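Local coordinates for protein agarase (Pseudoalteromonas fuliginea, PDB 6XJ9) that probably hydrolyses the glycosidic bonds of agarose, as a marine bacterial agarase of glycoside hydrolase family 50, at residues Val43-Val52 against Gln64-Phe75; Val518-Leu529 against Leu584-Tyr594. One frame throughout, in Å; residues are numbered along the deposited sequence.

Contact 1 of 2, residues Val43-Val52 against Gln64-Phe75; sequences VDYQSNSAIV and QSKKNSYASIVF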
loop_
_atom_site.group_PDB
_atom_site.type_symbol
_atom_site.label_atom_id
_atom_site.label_comp_id
_atom_site.label_asym_id
_atom_site.label_seq_id
_atom_site.Cartn_x
_atom_site.Cartn_y
_atom_site.Cartn_z
ATOM N N VAL A 43 34.870 -11.919 12.208
ATOM C CA VAL A 43 34.556 -12.674 13.413
ATOM C C VAL A 43 34.019 -14.046 13.010
ATOM O O VAL A 43 33.520 -14.225 11.900
ATOM C CB VAL A 43 33.604 -11.920 14.366
ATOM C CG1 VAL A 43 32.148 -11.997 13.929
ATOM C CG2 VAL A 43 33.757 -12.392 15.806
ATOM N N ASP A 44 34.141 -15.016 13.922
ATOM C CA ASP A 44 33.722 -16.370 13.609
ATOM C C ASP A 44 32.208 -16.476 13.742
ATOM O O ASP A 44 31.616 -15.957 14.687
ATOM C CB ASP A 44 34.517 -17.409 14.401
ATOM C CG ASP A 44 35.976 -17.454 13.980
ATOM O OD1 ASP A 44 36.231 -17.632 12.770
ATOM O OD2 ASP A 44 36.845 -17.292 14.860
ATOM N N TYR A 45 31.597 -17.139 12.761
ATOM C CA TYR A 45 30.164 -17.366 12.767
ATOM C C TYR A 45 29.877 -18.793 12.318
ATOM O O TYR A 45 30.699 -19.412 11.645
ATOM C CB TYR A 45 29.455 -16.375 11.837
ATOM C CG TYR A 45 29.812 -16.515 10.378
ATOM C CD1 TYR A 45 29.138 -17.400 9.553
ATOM C CD2 TYR A 45 30.823 -15.749 9.819
ATOM C CE1 TYR A 45 29.463 -17.527 8.212
ATOM C CE2 TYR A 45 31.157 -15.858 8.481
ATOM C CZ TYR A 45 30.472 -16.748 7.674
ATOM O OH TYR A 45 30.800 -16.856 6.356
ATOM N N GLN A 46 28.696 -19.281 12.710
ATOM C CA GLN A 46 28.148 -20.549 12.263
ATOM C C GLN A 46 26.723 -20.297 11.772
ATOM O O GLN A 46 26.068 -19.350 12.212
ATOM C CB GLN A 46 28.235 -21.597 13.379
ATOM C CG GLN A 46 27.368 -21.299 14.601
ATOM C CD GLN A 46 28.070 -20.730 15.818
ATOM O OE1 GLN A 46 28.798 -19.731 15.763
ATOM N NE2 GLN A 46 27.814 -21.354 16.958
ATOM N N SER A 47 26.265 -21.132 10.836
ATOM C CA SER A 47 24.928 -20.981 10.281
ATOM C C SER A 47 24.081 -22.217 10.576
ATOM O O SER A 47 24.609 -23.282 10.896
ATOM C CB SER A 47 24.980 -20.660 8.815
ATOM O OG SER A 47 25.493 -21.757 8.079
ATOM N N ASN A 48 22.756 -22.044 10.485
ATOM C CA ASN A 48 21.785 -23.072 10.806
ATOM C C ASN A 48 20.633 -22.915 9.819
ATOM O O ASN A 48 19.909 -21.918 9.877
ATOM C CB ASN A 48 21.282 -22.945 12.250
ATOM C CG ASN A 48 22.380 -22.942 13.297
ATOM O OD1 ASN A 48 22.625 -23.955 13.950
ATOM N ND2 ASN A 48 23.050 -21.810 13.470
ATOM N N SER A 49 20.511 -23.869 8.883
ATOM C CA SER A 49 19.542 -23.775 7.801
ATOM C C SER A 49 19.693 -22.433 7.082
ATOM O O SER A 49 18.700 -21.781 6.744
ATOM C CB SER A 49 18.135 -23.954 8.324
ATOM O OG SER A 49 18.005 -25.192 9.008
ATOM N N ALA A 50 20.943 -22.009 6.877
ATOM C CA ALA A 50 21.223 -20.731 6.240
ATOM C C ALA A 50 22.554 -20.819 5.500
ATOM O O ALA A 50 23.546 -21.277 6.058
ATOM C CB ALA A 50 21.231 -19.619 7.266
ATOM N N ILE A 51 22.553 -20.385 4.237
ATOM C CA ILE A 51 23.765 -20.342 3.440
ATOM C C ILE A 51 24.345 -18.934 3.533
ATOM O O ILE A 51 23.682 -17.969 3.154
ATOM C CB ILE A 51 23.466 -20.757 1.984
ATOM C CG1 ILE A 51 22.862 -22.163 1.922
ATOM C CG2 ILE A 51 24.722 -20.651 1.127
ATOM C CD1 ILE A 51 22.384 -22.569 0.549
ATOM N N VAL A 52 25.580 -18.841 4.047
ATOM C CA VAL A 52 26.295 -17.580 4.187
ATOM C C VAL A 52 27.467 -17.557 3.205
ATOM O O VAL A 52 28.308 -18.453 3.218
ATOM C CB VAL A 52 26.799 -17.355 5.627
ATOM C CG1 VAL A 52 27.426 -15.976 5.784
ATOM C CG2 VAL A 52 25.694 -17.561 6.656
ATOM N N GLN A 64 17.069 -20.545 4.911
ATOM C CA GLN A 64 16.266 -21.555 4.241
ATOM C C GLN A 64 14.983 -21.735 5.050
ATOM O O GLN A 64 14.684 -22.826 5.528
ATOM C CB GLN A 64 17.074 -22.845 4.055
ATOM C CG GLN A 64 18.378 -22.647 3.285
ATOM C CD GLN A 64 19.224 -23.898 3.253
ATOM O OE1 GLN A 64 19.436 -24.567 4.265
ATOM N NE2 GLN A 64 19.722 -24.229 2.071
ATOM N N SER A 65 14.227 -20.635 5.168
ATOM C CA SER A 65 13.146 -20.494 6.128
ATOM C C SER A 65 11.826 -21.043 5.584
ATOM O O SER A 65 10.884 -21.236 6.351
ATOM C CB SER A 65 13.021 -19.055 6.590
ATOM O OG SER A 65 13.079 -18.166 5.484
ATOM N N LYS A 66 11.762 -21.307 4.274
ATOM C CA LYS A 66 10.604 -21.983 3.709
ATOM C C LYS A 66 10.499 -23.398 4.271
ATOM O O LYS A 66 9.419 -23.830 4.656
ATOM C CB LYS A 66 10.638 -22.026 2.178
ATOM C CG LYS A 66 9.344 -22.489 1.509
ATOM C CD LYS A 66 9.394 -22.389 0.001
ATOM C CE LYS A 66 8.043 -22.461 -0.684
ATOM N NZ LYS A 66 7.445 -23.812 -0.585
ATOM N N LYS A 67 11.624 -24.117 4.292
ATOM C CA LYS A 67 11.652 -25.529 4.646
ATOM C C LYS A 67 11.922 -25.698 6.143
ATOM O O LYS A 67 11.581 -26.722 6.728
ATOM C CB LYS A 67 12.693 -26.254 3.777
ATOM C CG LYS A 67 13.027 -27.690 4.181
ATOM C CD LYS A 67 11.906 -28.719 3.979
ATOM C CE LYS A 67 12.427 -30.144 3.969
ATOM N NZ LYS A 67 11.338 -31.154 3.912
ATOM N N ASN A 68 12.534 -24.685 6.765
ATOM C CA ASN A 68 12.991 -24.820 8.138
ATOM C C ASN A 68 12.414 -23.674 8.959
ATOM O O ASN A 68 12.597 -22.516 8.595
ATOM C CB ASN A 68 14.518 -24.809 8.213
ATOM C CG ASN A 68 15.160 -25.833 7.302
ATOM O OD1 ASN A 68 15.281 -26.999 7.668
ATOM N ND2 ASN A 68 15.552 -25.417 6.113
ATOM N N SER A 69 11.728 -24.018 10.055
ATOM C CA SER A 69 10.959 -23.069 10.847
ATOM C C SER A 69 11.894 -22.229 11.710
ATOM O O SER A 69 11.483 -21.203 12.243
ATOM C CB SER A 69 9.913 -23.758 11.685
ATOM O OG SER A 69 10.507 -24.751 12.517
ATOM N N TYR A 70 13.135 -22.700 11.861
ATOM C CA TYR A 70 14.192 -21.922 12.483
ATOM C C TYR A 70 15.417 -21.934 11.568
ATOM O O TYR A 70 15.894 -23.001 11.193
ATOM C CB TYR A 70 14.543 -22.464 13.875
ATOM C CG TYR A 70 15.652 -21.703 14.563
ATOM C CD1 TYR A 70 15.366 -20.597 15.348
ATOM C CD2 TYR A 70 16.984 -22.062 14.400
ATOM C CE1 TYR A 70 16.372 -19.865 15.962
ATOM C CE2 TYR A 70 18.006 -21.343 15.009
ATOM C CZ TYR A 70 17.694 -20.242 15.795
ATOM O OH TYR A 70 18.679 -19.540 16.420
ATOM N N ALA A 71 15.891 -20.742 11.190
ATOM C CA ALA A 71 17.152 -20.568 10.481
ATOM C C ALA A 71 17.932 -19.442 11.154
ATOM O O ALA A 71 17.322 -18.535 11.722
ATOM C CB ALA A 71 16.897 -20.251 9.030
ATOM N N SER A 72 19.270 -19.497 11.101
ATOM C CA SER A 72 20.044 -18.507 11.834
ATOM C C SER A 72 21.486 -18.385 11.338
ATOM O O SER A 72 22.046 -19.299 10.736
ATOM C CB SER A 72 20.013 -18.796 13.314
ATOM O OG SER A 72 20.877 -19.879 13.633
ATOM N N ILE A 73 22.079 -17.223 11.631
ATOM C CA ILE A 73 23.521 -17.054 11.643
ATOM C C ILE A 73 23.904 -16.685 13.071
ATOM O O ILE A 73 23.259 -15.836 13.693
ATOM C CB ILE A 73 23.973 -15.999 10.609
ATOM C CG1 ILE A 73 25.474 -15.701 10.706
ATOM C CG2 ILE A 73 23.130 -14.734 10.719
ATOM C CD1 ILE A 73 26.070 -15.138 9.442
ATOM N N VAL A 74 24.915 -17.379 13.598
ATOM C CA VAL A 74 25.330 -17.200 14.981
ATOM C C VAL A 74 26.776 -16.721 14.975
ATOM O O VAL A 74 27.648 -17.398 14.440
ATOM C CB VAL A 74 25.173 -18.502 15.796
ATOM C CG1 VAL A 74 25.622 -18.324 17.239
ATOM C CG2 VAL A 74 23.753 -19.049 15.747
ATOM N N PHE A 75 27.001 -15.528 15.530
ATOM C CA PHE A 75 28.342 -15.005 15.728
ATOM C C PHE A 75 28.797 -15.366 17.139
ATOM O O PHE A 75 28.142 -15.000 18.112
ATOM C CB PHE A 75 28.362 -13.490 15.516
ATOM C CG PHE A 75 27.844 -13.042 14.172
ATOM C CD1 PHE A 75 28.685 -12.970 13.074
ATOM C CD2 PHE A 75 26.516 -12.678 14.010
ATOM C CE1 PHE A 75 28.213 -12.535 11.844
ATOM C CE2 PHE A 75 26.044 -12.258 12.777
ATOM C CZ PHE A 75 26.890 -12.177 11.696
#
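The Phe75 ring meets Val43 and Tyr45 obliquely through CD1, 3.7 Å from Val43 CG1 and equally 3.7 Å from Tyr45 CB; over one face, offset toward the rim, lies Ile73 CG1 of its own strand. Tyr45 turns its ring obliquely to Ile73, whose CD1 stands 3.8 Å from Tyr45 CD1. With Ile73 CG1 anti to the backbone N (chi1 174°) and the chain extended at chi2, CD1 reaches between that ring and Val52 CG2, 3.7 Å from the latter. Leu59 of strand 58-63 adds to this apolar face by touching Tyr45, Val52 and Phe75. The backbone is an antiparallel ladder within the CBM-like domain of the agarase: Gln46 with Val74 and Asn48 with Ser72 are hydrogen-bonded pairs, each closed by two N-H...O bonds, and Val74 N to Gln46 O (2.7 Å) is nearly straight at 170°. On the other face Asn48 ND2 lies 3.6 Å from Val74 CG2 and 2.9 Å from Ser72 OG. Where strand 45-48 ends, Ser49 takes positive phi and its carbonyl O receives Gln64 N. Ser49 OG packs by the Asn68 amide, which is itself held by an in-plane bond from Asn68 ND2 to Gln64 O.

Contact 2 of 2, residues Val518-Leu529 against Leu584-Tyr594; sequences VKSHYGIVINTL and LVDFSILLTAY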
loop_
_atom_site.group_PDB
_atom_site.type_symbol
_atom_site.label_atom_id
_atom_site.label_comp_id
_atom_site.label_asym_id
_atom_site.label_seq_id
_atom_site.Cartn_x
_atom_site.Cartn_y
_atom_site.Cartn_z
ATOM N N VAL A 518 11.004 -31.514 29.772
ATOM C CA VAL A 518 10.147 -32.388 30.562
ATOM C C VAL A 518 9.442 -31.557 31.629
ATOM O O VAL A 518 8.231 -31.679 31.808
ATOM C CB VAL A 518 10.869 -33.625 31.138
ATOM C CG1 VAL A 518 10.010 -34.357 32.169
ATOM C CG2 VAL A 518 11.270 -34.581 30.022
ATOM N N LYS A 519 10.199 -30.661 32.273
ATOM C CA LYS A 519 9.668 -29.852 33.357
ATOM C C LYS A 519 8.556 -28.928 32.850
ATOM O O LYS A 519 7.546 -28.745 33.518
ATOM C CB LYS A 519 10.812 -29.080 34.020
ATOM C CG LYS A 519 10.566 -28.677 35.466
ATOM C CD LYS A 519 11.783 -28.041 36.096
ATOM C CE LYS A 519 12.707 -29.052 36.738
ATOM N NZ LYS A 519 13.879 -28.389 37.353
ATOM N N SER A 520 8.752 -28.337 31.668
ATOM C CA SER A 520 7.787 -27.406 31.099
ATOM C C SER A 520 6.540 -28.147 30.616
ATOM O O SER A 520 5.425 -27.641 30.701
ATOM C CB SER A 520 8.410 -26.655 29.954
ATOM O OG SER A 520 9.183 -25.576 30.438
ATOM N N HIS A 521 6.761 -29.334 30.053
ATOM C CA HIS A 521 5.714 -30.106 29.416
ATOM C C HIS A 521 4.805 -30.712 30.479
ATOM O O HIS A 521 3.581 -30.580 30.410
ATOM C CB HIS A 521 6.353 -31.166 28.511
ATOM C CG HIS A 521 5.389 -31.895 27.636
ATOM N ND1 HIS A 521 5.786 -32.498 26.461
ATOM C CD2 HIS A 521 4.070 -32.147 27.769
ATOM C CE1 HIS A 521 4.748 -33.070 25.891
ATOM N NE2 HIS A 521 3.683 -32.873 26.679
ATOM N N TYR A 522 5.421 -31.363 31.469
ATOM C CA TYR A 522 4.657 -32.166 32.412
ATOM C C TYR A 522 4.649 -31.508 33.787
ATOM O O TYR A 522 4.488 -32.198 34.789
ATOM C CB TYR A 522 5.192 -33.604 32.446
ATOM C CG TYR A 522 5.080 -34.313 31.120
ATOM C CD1 TYR A 522 3.841 -34.665 30.599
ATOM C CD2 TYR A 522 6.202 -34.608 30.375
ATOM C CE1 TYR A 522 3.719 -35.302 29.376
ATOM C CE2 TYR A 522 6.103 -35.250 29.151
ATOM C CZ TYR A 522 4.860 -35.594 28.651
ATOM O OH TYR A 522 4.770 -36.212 27.443
ATOM N N GLY A 523 4.781 -30.177 33.816
ATOM C CA GLY A 523 4.821 -29.437 35.071
ATOM C C GLY A 523 3.635 -29.726 35.994
ATOM O O GLY A 523 3.814 -29.913 37.197
ATOM N N ILE A 524 2.424 -29.760 35.423
ATOM C CA ILE A 524 1.203 -29.981 36.184
ATOM C C ILE A 524 1.280 -31.354 36.849
ATOM O O ILE A 524 0.846 -31.519 37.985
ATOM C CB ILE A 524 -0.036 -29.874 35.276
ATOM C CG1 ILE A 524 -0.239 -28.464 34.713
ATOM C CG2 ILE A 524 -1.284 -30.385 36.002
ATOM C CD1 ILE A 524 -0.678 -27.451 35.750
ATOM N N VAL A 525 1.801 -32.333 36.105
ATOM C CA VAL A 525 1.904 -33.712 36.562
ATOM C C VAL A 525 2.957 -33.767 37.667
ATOM O O VAL A 525 2.660 -34.195 38.776
ATOM C CB VAL A 525 2.247 -34.664 35.401
ATOM C CG1 VAL A 525 2.718 -36.027 35.893
ATOM C CG2 VAL A 525 1.078 -34.827 34.435
ATOM N N ILE A 526 4.173 -33.301 37.351
ATOM C CA ILE A 526 5.286 -33.350 38.285
ATOM C C ILE A 526 4.866 -32.716 39.608
ATOM O O ILE A 526 4.906 -33.373 40.647
ATOM C CB ILE A 526 6.550 -32.713 37.674
ATOM C CG1 ILE A 526 7.079 -33.561 36.513
ATOM C CG2 ILE A 526 7.619 -32.499 38.741
ATOM C CD1 ILE A 526 7.875 -32.790 35.493
ATOM N N ASN A 527 4.428 -31.455 39.560
ATOM C CA ASN A 527 4.097 -30.707 40.767
ATOM C C ASN A 527 2.956 -31.367 41.541
ATOM O O ASN A 527 2.954 -31.376 42.769
ATOM C CB ASN A 527 3.717 -29.259 40.446
ATOM C CG ASN A 527 3.471 -28.440 41.691
ATOM O OD1 ASN A 527 2.337 -28.350 42.166
ATOM N ND2 ASN A 527 4.534 -27.866 42.240
ATOM N N THR A 528 1.951 -31.884 40.827
ATOM C CA THR A 528 0.796 -32.457 41.495
ATOM C C THR A 528 1.168 -33.778 42.175
ATOM O O THR A 528 0.653 -34.074 43.251
ATOM C CB THR A 528 -0.399 -32.564 40.537
ATOM O OG1 THR A 528 -0.737 -31.256 40.062
ATOM C CG2 THR A 528 -1.615 -33.184 41.184
ATOM N N LEU A 529 2.051 -34.572 41.547
ATOM C CA LEU A 529 2.468 -35.861 42.096
ATOM C C LEU A 529 3.073 -35.669 43.487
ATOM O O LEU A 529 3.024 -36.580 44.314
ATOM C CB LEU A 529 3.491 -36.520 41.162
ATOM C CG LEU A 529 2.931 -37.274 39.956
ATOM C CD1 LEU A 529 4.022 -37.557 38.935
ATOM C CD2 LEU A 529 2.262 -38.572 40.380
ATOM N N LEU A 584 7.851 -41.324 31.524
ATOM C CA LEU A 584 7.237 -40.289 30.696
ATOM C C LEU A 584 5.957 -40.817 30.042
ATOM O O LEU A 584 5.072 -40.043 29.678
ATOM C CB LEU A 584 8.248 -39.748 29.673
ATOM C CG LEU A 584 9.387 -38.886 30.231
ATOM C CD1 LEU A 584 10.215 -38.279 29.107
ATOM C CD2 LEU A 584 8.873 -37.775 31.152
ATOM N N VAL A 585 5.832 -42.147 29.948
ATOM C CA VAL A 585 4.627 -42.734 29.375
ATOM C C VAL A 585 3.473 -42.510 30.355
ATOM O O VAL A 585 2.355 -42.180 29.949
ATOM C CB VAL A 585 4.818 -44.214 28.964
ATOM C CG1 VAL A 585 3.495 -44.935 28.754
ATOM C CG2 VAL A 585 5.683 -44.350 27.718
ATOM N N ASP A 586 3.781 -42.625 31.648
ATOM C CA ASP A 586 2.836 -42.366 32.723
ATOM C C ASP A 586 2.524 -40.869 32.831
ATOM O O ASP A 586 1.379 -40.501 33.097
ATOM C CB ASP A 586 3.337 -42.970 34.039
ATOM C CG ASP A 586 3.600 -44.465 33.911
ATOM O OD1 ASP A 586 2.803 -45.124 33.243
ATOM O OD2 ASP A 586 4.628 -44.942 34.432
ATOM N N PHE A 587 3.543 -40.018 32.646
ATOM C CA PHE A 587 3.367 -38.569 32.679
ATOM C C PHE A 587 2.349 -38.158 31.619
ATOM O O PHE A 587 1.512 -37.287 31.846
ATOM C CB PHE A 587 4.712 -37.847 32.530
ATOM C CG PHE A 587 5.575 -37.807 33.774
ATOM C CD1 PHE A 587 5.392 -38.709 34.814
ATOM C CD2 PHE A 587 6.577 -36.853 33.912
ATOM C CE1 PHE A 587 6.184 -38.663 35.956
ATOM C CE2 PHE A 587 7.390 -36.823 35.039
ATOM C CZ PHE A 587 7.182 -37.720 36.067
ATOM N N SER A 588 2.428 -38.829 30.468
ATOM C CA SER A 588 1.543 -38.603 29.339
ATOM C C SER A 588 0.111 -39.024 29.670
ATOM O O SER A 588 -0.834 -38.339 29.288
ATOM C CB SER A 588 2.071 -39.321 28.139
ATOM O OG SER A 588 1.646 -38.665 26.961
ATOM N N ILE A 589 -0.033 -40.155 30.375
ATOM C CA ILE A 589 -1.326 -40.691 30.783
ATOM C C ILE A 589 -1.978 -39.719 31.764
ATOM O O ILE A 589 -3.169 -39.415 31.648
ATOM C CB ILE A 589 -1.162 -42.112 31.375
ATOM C CG1 ILE A 589 -0.983 -43.166 30.272
ATOM C CG2 ILE A 589 -2.306 -42.473 32.312
ATOM C CD1 ILE A 589 -0.583 -44.545 30.780
ATOM N N LEU A 590 -1.162 -39.198 32.690
ATOM C CA LEU A 590 -1.623 -38.317 33.751
ATOM C C LEU A 590 -2.020 -36.962 33.164
ATOM O O LEU A 590 -3.115 -36.473 33.448
ATOM C CB LEU A 590 -0.552 -38.216 34.847
ATOM C CG LEU A 590 -0.234 -39.520 35.589
ATOM C CD1 LEU A 590 0.750 -39.297 36.739
ATOM C CD2 LEU A 590 -1.497 -40.195 36.099
ATOM N N LEU A 591 -1.177 -36.394 32.294
ATOM C CA LEU A 591 -1.524 -35.131 31.644
ATOM C C LEU A 591 -2.776 -35.279 30.765
ATOM O O LEU A 591 -3.669 -34.433 30.814
ATOM C CB LEU A 591 -0.332 -34.559 30.872
ATOM C CG LEU A 591 -0.595 -33.216 30.175
ATOM C CD1 LEU A 591 -1.017 -32.157 31.193
ATOM C CD2 LEU A 591 0.639 -32.746 29.411
ATOM N N THR A 592 -2.865 -36.352 29.980
ATOM C CA THR A 592 -4.073 -36.600 29.195
ATOM C C THR A 592 -5.302 -36.647 30.104
ATOM O O THR A 592 -6.332 -36.078 29.767
ATOM C CB THR A 592 -3.978 -37.888 28.365
ATOM O OG1 THR A 592 -2.817 -37.768 27.548
ATOM C CG2 THR A 592 -5.182 -38.114 27.472
ATOM N N ALA A 593 -5.189 -37.342 31.246
ATOM C CA ALA A 593 -6.298 -37.545 32.164
ATOM C C ALA A 593 -6.776 -36.205 32.727
ATOM O O ALA A 593 -7.977 -35.969 32.870
ATOM C CB ALA A 593 -5.897 -38.502 33.276
ATOM N N TYR A 594 -5.817 -35.345 33.073
ATOM C CA TYR A 594 -6.123 -34.008 33.555
ATOM C C TYR A 594 -6.929 -33.264 32.495
ATOM O O TYR A 594 -8.029 -32.790 32.769
ATOM C CB TYR A 594 -4.856 -33.262 34.007
ATOM C CG TYR A 594 -5.099 -31.816 34.364
ATOM C CD1 TYR A 594 -5.457 -31.458 35.653
ATOM C CD2 TYR A 594 -5.008 -30.814 33.404
ATOM C CE1 TYR A 594 -5.727 -30.143 35.990
ATOM C CE2 TYR A 594 -5.266 -29.489 33.725
ATOM C CZ TYR A 594 -5.612 -29.156 35.026
ATOM O OH TYR A 594 -5.878 -27.861 35.356
#
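The Tyr522 side chain, between helices 518-521 and 523-529, lies against helix 584-594 from Leu584 to Leu591. Its CB lies 3.8 Å from Phe587 CD2. Beyond it, CG and CD1 each lie 3.8 Å from Phe587 CB, which sits over one ring face, 3.9 Å from the Tyr522 centroid, a CH-pi contact; the opposite face carries His521 CD2 over its centre. CE1 continues past the backbone of Phe587, and at the tip OH hydrogen-bonds Glu628 of helix 627-634, which also binds His521 NE2 and Ser588 OG. The Phe587 ring is turned 66° from that of Tyr522, its edge toward the tyrosine face in an offset edge-to-face pair. One face of Phe587 receives Val525 CG1, while Ile526 CG1 comes obliquely to Phe587 CE2 at 3.6 Å and Leu529 CD1 to Phe587 CE1 at 3.8 Å. With Val525 CG1 anti to the backbone N (chi1 165°), CG2 is left to press on the helix backbone, 3.5 Å from Leu591 N. An alanine in place of Tyr522 would probably leave a gap between Phe587 CB and His521, and Glu628 without one of its hydrogen-bond partners. The axes of 523-529 and 584-594 cross at 97° and come within 9.2 Å. Apolar side chains and rings pack on one another and on the backbone of helix 584-594, shape rather than polar bonding joining the helices, while the polar ends of His521, Tyr522 and Ser588 converge on one carboxylate.

Overall arrangement
Contact 1 and contact 2 belong to separate parts of the chain and follow one another in sequence, the first closing before the second opens. Their centres lie 34 Å apart and their nearest atoms about 17 Å apart, so neither touches the other. Contact 1 joins strands of the CBM-like domain, whereas contact 2 joins the helices just after strand 501-506 to helix 584-609, further along the chain. Each lies well out from the middle of the molecule, with centres 27 Å and 26 Å from that of the chain. Beside contact 1, the turn leading into strand 70-75 is tied to Arg650 through Lys66 O, linking the CBM-like domain to a later part of the chain.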